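Local structure of dTDP Sugar Isomerase (Desulfovibrio desulfuricans subsp. desulfuricans str. G20, 3EJK) at residues 55-60 against 135-140. The protein probably catalyses the 3,5-epimerization of dTDP-4-dehydro-6-deoxy-D-glucose to dTDP-4-dehydro-L-rhamnose. Residues are numbered along the deposited sequence; the frame is centred on the assembly and turned at random.
Sequences IYFSEV and LVANCT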
loop_
_atom_site.group_PDB
_atom_site.type_symbol
_atom_site.label_atom_id
_atom_site.label_comp_id
_atom_site.label_asym_id
_atom_site.label_seq_id
_atom_site.Cartn_x
_atom_site.Cartn_y
_atom_site.Cartn_z
ATOM N N ILE A 55 -5.657 -4.231 -5.003
ATOM C CA ILE A 55 -4.564 -3.442 -4.426
ATOM C C ILE A 55 -3.383 -4.384 -4.233
ATOM O O ILE A 55 -3.505 -5.444 -3.597
ATOM C CB ILE A 55 -4.898 -2.744 -3.086
ATOM C CG1 ILE A 55 -3.627 -2.081 -2.509
ATOM C CG2 ILE A 55 -5.445 -3.707 -2.081
ATOM C CD1 ILE A 55 -3.129 -0.839 -3.283
ATOM N N TYR A 56 -2.273 -4.022 -4.877
ATOM C CA TYR A 56 -0.998 -4.732 -4.736
ATOM C C TYR A 56 0.158 -3.733 -4.708
ATOM O O TYR A 56 0.002 -2.556 -5.017
ATOM C CB TYR A 56 -0.748 -5.746 -5.869
ATOM C CG TYR A 56 -0.413 -5.141 -7.214
ATOM C CD1 TYR A 56 -1.415 -4.770 -8.100
ATOM C CD2 TYR A 56 0.917 -4.932 -7.603
ATOM C CE1 TYR A 56 -1.106 -4.215 -9.343
ATOM C CE2 TYR A 56 1.226 -4.363 -8.834
ATOM C CZ TYR A 56 0.211 -4.003 -9.691
ATOM O OH TYR A 56 0.505 -3.447 -10.906
ATOM N N PHE A 57 1.311 -4.272 -4.368
ATOM C CA PHE A 57 2.562 -3.524 -4.312
ATOM C C PHE A 57 3.625 -4.138 -5.188
ATOM O O PHE A 57 3.625 -5.341 -5.493
ATOM C CB PHE A 57 3.102 -3.469 -2.889
ATOM C CG PHE A 57 2.069 -3.146 -1.889
ATOM C CD1 PHE A 57 1.545 -1.871 -1.822
ATOM C CD2 PHE A 57 1.587 -4.121 -1.034
ATOM C CE1 PHE A 57 0.563 -1.566 -0.903
ATOM C CE2 PHE A 57 0.601 -3.819 -0.091
ATOM C CZ PHE A 57 0.089 -2.537 -0.029
ATOM N N SER A 58 4.524 -3.255 -5.581
ATOM C CA SER A 58 5.653 -3.615 -6.394
ATOM C C SER A 58 6.901 -3.000 -5.804
ATOM O O SER A 58 7.027 -1.779 -5.699
ATOM C CB SER A 58 5.453 -3.129 -7.833
ATOM O OG SER A 58 6.525 -3.498 -8.669
ATOM N N GLU A 59 7.822 -3.869 -5.401
ATOM C CA GLU A 59 9.089 -3.394 -4.889
ATOM C C GLU A 59 10.008 -3.192 -6.061
ATOM O O GLU A 59 10.012 -3.988 -7.005
ATOM C CB GLU A 59 9.693 -4.375 -3.912
ATOM C CG GLU A 59 11.056 -3.968 -3.466
ATOM C CD GLU A 59 11.500 -4.714 -2.240
ATOM O OE1 GLU A 59 11.933 -5.875 -2.343
ATOM O OE2 GLU A 59 11.445 -4.110 -1.164
ATOM N N VAL A 60 10.725 -2.074 -6.025
ATOM C CA VAL A 60 11.717 -1.770 -7.039
ATOM C C VAL A 60 13.011 -1.433 -6.329
ATOM O O VAL A 60 13.089 -0.448 -5.599
ATOM C CB VAL A 60 11.299 -0.615 -7.974
ATOM C CG1 VAL A 60 12.302 -0.472 -9.126
ATOM C CG2 VAL A 60 9.903 -0.876 -8.541
ATOM N N LEU A 135 8.730 1.366 -3.005
ATOM C CA LEU A 135 7.525 0.533 -2.900
ATOM C C LEU A 135 6.414 1.278 -3.600
ATOM O O LEU A 135 5.984 2.340 -3.169
ATOM C CB LEU A 135 7.103 0.253 -1.455
ATOM C CG LEU A 135 5.977 -0.794 -1.423
ATOM C CD1 LEU A 135 6.573 -2.216 -1.666
ATOM C CD2 LEU A 135 5.209 -0.745 -0.138
ATOM N N VAL A 136 5.992 0.710 -4.711
ATOM C CA VAL A 136 4.932 1.272 -5.517
ATOM C C VAL A 136 3.649 0.550 -5.141
ATOM O O VAL A 136 3.616 -0.673 -5.081
ATOM C CB VAL A 136 5.220 1.046 -7.039
ATOM C CG1 VAL A 136 4.173 1.700 -7.885
ATOM C CG2 VAL A 136 6.620 1.555 -7.415
ATOM N N ALA A 137 2.609 1.322 -4.859
ATOM C CA ALA A 137 1.297 0.767 -4.584
ATOM C C ALA A 137 0.422 1.049 -5.782
ATOM O O ALA A 137 0.485 2.111 -6.393
ATOM C CB ALA A 137 0.689 1.363 -3.309
ATOM N N ASN A 138 -0.394 0.069 -6.128
ATOM C CA ASN A 138 -1.303 0.216 -7.256
ATOM C C ASN A 138 -2.694 -0.267 -6.897
ATOM O O ASN A 138 -2.868 -1.382 -6.444
ATOM C CB ASN A 138 -0.773 -0.561 -8.468
ATOM C CG ASN A 138 -1.505 -0.220 -9.747
ATOM O OD1 ASN A 138 -2.341 0.674 -9.766
ATOM N ND2 ASN A 138 -1.192 -0.936 -10.828
ATOM N N CYS A 139 -3.667 0.610 -7.053
ATOM C CA CYS A 139 -5.049 0.258 -6.826
ATOM C C CYS A 139 -5.712 0.292 -8.201
ATOM O O CYS A 139 -5.954 1.363 -8.771
ATOM C CB CYS A 139 -5.733 1.236 -5.876
ATOM S SG CYS A 139 -7.433 0.749 -5.431
ATOM N N THR A 140 -5.989 -0.898 -8.717
ATOM C CA THR A 140 -6.545 -1.040 -10.048
ATOM C C THR A 140 -8.046 -1.261 -9.978
ATOM O O THR A 140 -8.605 -1.699 -8.958
ATOM C CB THR A 140 -5.868 -2.179 -10.786
ATOM O OG1 THR A 140 -6.223 -3.398 -10.149
ATOM C CG2 THR A 140 -4.385 -2.005 -10.743
#
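Tyr56 and Asn138 face each other at a hydrogen-bonded pair of two neighbouring antiparallel strands, 55-60 and 135-140, in the cupin barrel of this probable epimerase. Their main chains exchange two bonds, Tyr56 N to Asn138 O (3.1 Å) and Asn138 N to Tyr56 O, and Ser58 and Val136 repeat the exchange, the shortest of the four being Ser58 N to Val136 O at 2.8 Å. Between these pairs, CA of Phe57 lies 3.1 Å from Val136 O in a CA-H...O contact.

The alternation of a beta strand then sorts the side chains. Ile55, Phe57, Leu135, Ala137 and Cys139 share a largely apolar face, with Glu59 at its end in a salt bridge to Arg109 of the second subunit. Ala137 CB meets the edge of the Phe57 ring, 3.7 Å from CD1, while Leu135 CD1 rests against Phe57 CB. This face continues onto Met41 of strand 38-43, and Phe57 packs on Tyr113 of the second subunit. A strand of that subunit also pairs antiparallel with Ile55 to Phe57, so the sheet continues across the dimer interface.

The other face is polar around Tyr56, Ser58 and Asn138. Here Tyr56 OH and Ser58 OG both hydrogen-bond a bound citrate, probably from the crystallisation liquor, which may mark a pocket; Lys66 also holds Ser58 OG. Gln76 and Leu77 grip the Asn138 amide from strand 76-82. Tyr56 CG sits between the backbone N and the carbonyl carbon (chi1 72°), and the side chain lies beside that of Asn138, pointing the same way; its ring receives Asn138 CB over one face in a CH-pi contact, 4.1 Å from the centroid. Beyond it, Asn138 ND2 donates to Tyr56 OH (3.0 Å), the hydroxyl lying only 8° out of the amide plane.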